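Local structure of 2-dehydro-3-deoxyphosphogluconate aldolase (Vibrio fischeri, 3NZR) at residues A20-Y30 and K58-A66. The protein is an aldolase-family protein of the TIM-barrel clan, with a core of parallel strands surrounded by helices. Sequence-based numbering, arbitrary orientation.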
# COMPACT_ATOMS: atom_id res chain seq x y z
N ALA A 20 -12.86 -11.73 -21.78
CA ALA A 20 -12.71 -12.40 -23.08
C ALA A 20 -12.51 -13.88 -22.85
O ALA A 20 -11.71 -14.27 -22.00
CB ALA A 20 -11.45 -11.87 -23.82
N GLY A 21 -13.28 -14.70 -23.59
CA GLY A 21 -13.20 -16.13 -23.57
C GLY A 21 -12.09 -16.72 -24.44
O GLY A 21 -11.75 -17.88 -24.33
N SER A 22 -11.54 -15.92 -25.32
CA SER A 22 -10.46 -16.39 -26.22
C SER A 22 -9.93 -15.16 -26.92
O SER A 22 -10.59 -14.08 -26.91
CB SER A 22 -11.01 -17.35 -27.28
OG SER A 22 -11.81 -16.61 -28.20
N VAL A 23 -8.76 -15.30 -27.51
CA VAL A 23 -8.18 -14.23 -28.30
C VAL A 23 -9.14 -13.77 -29.39
O VAL A 23 -9.20 -12.58 -29.68
CB VAL A 23 -6.81 -14.67 -28.93
CG1 VAL A 23 -6.35 -13.70 -30.03
CG2 VAL A 23 -5.81 -14.69 -27.85
N ASP A 24 -9.87 -14.69 -29.99
CA ASP A 24 -10.77 -14.36 -31.10
C ASP A 24 -12.00 -13.58 -30.58
O ASP A 24 -12.52 -12.60 -31.20
CB ASP A 24 -11.22 -15.63 -31.82
CG ASP A 24 -12.07 -15.35 -33.07
OD1 ASP A 24 -11.65 -14.52 -33.91
OD2 ASP A 24 -13.18 -15.94 -33.19
N ASN A 25 -12.45 -14.01 -29.40
CA ASN A 25 -13.53 -13.32 -28.73
C ASN A 25 -13.10 -11.89 -28.45
O ASN A 25 -13.90 -10.96 -28.63
CB ASN A 25 -13.90 -14.10 -27.47
CG ASN A 25 -15.16 -13.58 -26.77
OD1 ASN A 25 -15.22 -13.59 -25.53
ND2 ASN A 25 -16.17 -13.24 -27.54
N ALA A 26 -11.87 -11.72 -27.96
CA ALA A 26 -11.33 -10.39 -27.69
C ALA A 26 -11.35 -9.44 -28.91
O ALA A 26 -11.78 -8.30 -28.78
CB ALA A 26 -9.93 -10.47 -27.15
N ALA A 27 -10.90 -9.93 -30.06
CA ALA A 27 -11.04 -9.20 -31.34
C ALA A 27 -12.46 -8.75 -31.60
O ALA A 27 -12.70 -7.57 -31.95
CB ALA A 27 -10.53 -10.06 -32.51
N ASP A 28 -13.42 -9.69 -31.44
CA ASP A 28 -14.84 -9.37 -31.69
C ASP A 28 -15.35 -8.35 -30.70
O ASP A 28 -16.10 -7.47 -31.05
CB ASP A 28 -15.75 -10.63 -31.65
CG ASP A 28 -15.45 -11.66 -32.79
OD1 ASP A 28 -14.57 -11.40 -33.66
OD2 ASP A 28 -16.10 -12.74 -32.78
N ILE A 29 -14.91 -8.47 -29.44
CA ILE A 29 -15.36 -7.55 -28.41
C ILE A 29 -14.85 -6.16 -28.70
O ILE A 29 -15.61 -5.20 -28.63
CB ILE A 29 -14.86 -8.00 -27.01
CG1 ILE A 29 -15.64 -9.23 -26.52
CG2 ILE A 29 -14.88 -6.82 -26.00
CD1 ILE A 29 -14.83 -10.00 -25.39
N TYR A 30 -13.60 -6.08 -29.10
CA TYR A 30 -12.95 -4.77 -29.40
C TYR A 30 -13.67 -4.05 -30.57
O TYR A 30 -14.05 -2.87 -30.44
CB TYR A 30 -11.47 -4.98 -29.71
CG TYR A 30 -10.68 -3.71 -29.83
CD1 TYR A 30 -10.22 -3.03 -28.70
CD2 TYR A 30 -10.41 -3.17 -31.07
CE1 TYR A 30 -9.50 -1.84 -28.83
CE2 TYR A 30 -9.68 -2.01 -31.21
CZ TYR A 30 -9.22 -1.35 -30.10
OH TYR A 30 -8.52 -0.17 -30.28
N LYS A 58 -0.88 -11.99 -26.68
CA LYS A 58 -1.76 -12.21 -27.85
C LYS A 58 -3.05 -11.44 -27.74
O LYS A 58 -3.62 -11.02 -28.74
CB LYS A 58 -2.08 -13.68 -28.04
CG LYS A 58 -0.90 -14.45 -28.47
CD LYS A 58 -1.00 -15.94 -28.15
CE LYS A 58 0.23 -16.67 -28.73
NZ LYS A 58 0.51 -17.86 -27.94
N TYR A 59 -3.56 -11.29 -26.54
CA TYR A 59 -4.77 -10.48 -26.40
C TYR A 59 -4.44 -9.00 -26.68
O TYR A 59 -5.23 -8.26 -27.26
CB TYR A 59 -5.34 -10.64 -25.00
CG TYR A 59 -6.02 -11.96 -24.75
CD1 TYR A 59 -7.37 -12.09 -24.92
CD2 TYR A 59 -5.32 -13.06 -24.31
CE1 TYR A 59 -8.03 -13.27 -24.68
CE2 TYR A 59 -5.97 -14.26 -24.05
CZ TYR A 59 -7.36 -14.35 -24.25
OH TYR A 59 -8.07 -15.53 -24.05
N SER A 60 -3.28 -8.55 -26.21
CA SER A 60 -2.87 -7.17 -26.45
C SER A 60 -2.78 -6.87 -28.01
O SER A 60 -3.18 -5.81 -28.47
CB SER A 60 -1.55 -6.89 -25.75
OG SER A 60 -1.11 -5.62 -26.14
N GLU A 61 -2.32 -7.83 -28.79
CA GLU A 61 -2.20 -7.64 -30.24
C GLU A 61 -3.50 -7.34 -30.96
O GLU A 61 -3.53 -6.55 -31.89
CB GLU A 61 -1.60 -8.88 -30.89
CG GLU A 61 -0.23 -9.18 -30.39
CD GLU A 61 0.50 -10.16 -31.29
OE1 GLU A 61 0.10 -11.36 -31.33
OE2 GLU A 61 1.47 -9.71 -31.96
N VAL A 62 -4.57 -7.99 -30.54
CA VAL A 62 -5.84 -7.84 -31.23
C VAL A 62 -6.71 -6.76 -30.64
O VAL A 62 -7.83 -6.57 -31.07
CB VAL A 62 -6.59 -9.19 -31.27
CG1 VAL A 62 -5.71 -10.24 -32.04
CG2 VAL A 62 -6.97 -9.66 -29.86
N THR A 63 -6.20 -6.06 -29.63
CA THR A 63 -6.99 -5.06 -28.94
C THR A 63 -6.25 -3.75 -28.73
O THR A 63 -6.69 -2.96 -27.92
CB THR A 63 -7.36 -5.54 -27.49
OG1 THR A 63 -6.16 -5.62 -26.73
CG2 THR A 63 -8.09 -6.89 -27.48
N ASN A 64 -5.14 -3.55 -29.43
CA ASN A 64 -4.28 -2.35 -29.25
C ASN A 64 -3.95 -2.12 -27.82
O ASN A 64 -3.95 -1.01 -27.36
CB ASN A 64 -4.92 -1.11 -29.86
CG ASN A 64 -5.04 -1.23 -31.37
OD1 ASN A 64 -4.18 -1.86 -32.02
ND2 ASN A 64 -6.15 -0.73 -31.93
N ASN A 65 -3.62 -3.22 -27.16
CA ASN A 65 -3.25 -3.26 -25.72
C ASN A 65 -4.36 -2.91 -24.71
O ASN A 65 -4.06 -2.66 -23.54
CB ASN A 65 -1.99 -2.46 -25.45
CG ASN A 65 -1.32 -2.88 -24.17
OD1 ASN A 65 -1.22 -4.06 -23.88
ND2 ASN A 65 -0.82 -1.91 -23.40
N ALA A 66 -5.62 -2.97 -25.15
CA ALA A 66 -6.74 -2.70 -24.26
C ALA A 66 -7.00 -3.96 -23.42
O ALA A 66 -8.07 -4.58 -23.51
CB ALA A 66 -7.98 -2.27 -25.05
O HOH W 1 -9.80 -16.26 -22.10
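Packing of helix 23-32 and the loop before it against the end of helix 49-61 and the turn that follows, in which each segment sends one tyrosine to the other, Y59 toward the start of helix 23-32 and Y30 toward the turn after helix 49-61, joins two neighbouring outer helices of this TIM-barrel-clan fold. At the Y59 end, V23 sets its CG2 squarely over the ring, 3.8 Å from the Y59 centroid and only 9° off the ring normal. That branch lies anti to the carbonyl carbon of V23, while CG1 turns to meet CG1 of V62. A26 brings its CB to the edge of the Y59 ring, 3.8 Å from CD1. The hydroxyl of Y59 reaches the helix N-terminus, where S22 OG caps N25 N, and a water links that hydroxyl to the carbonyl of A20, 2.7 Å from Y59 OH and 2.8 Å from A20 O. Midway, V62 CG2 rests on the backbone of helix 23-32, 3.7 Å from V23 O, with A27 CB beside V62 CB. Y30, its CG anti to the backbone N (chi1 -171°), extends across the type I' turn T63-A66. T63 CA packs over one face of the Y30 ring, offset toward the rim, a CH-pi contact, and A66 CB meets its edge. N64 ND2 donates to Y30 OH at 2.9 Å, the amide standing nearly perpendicular to the ring and the bond bent to 151°. T63 OG1 donates to Y59 O, tying the turn back to its helix. Strand 37-42 lies against both segments, touched by the side chains of A20, I29 and Y59 and hydrogen-bonded through its backbone to A20 and A66, while N25 and I29 reach strand 230-231.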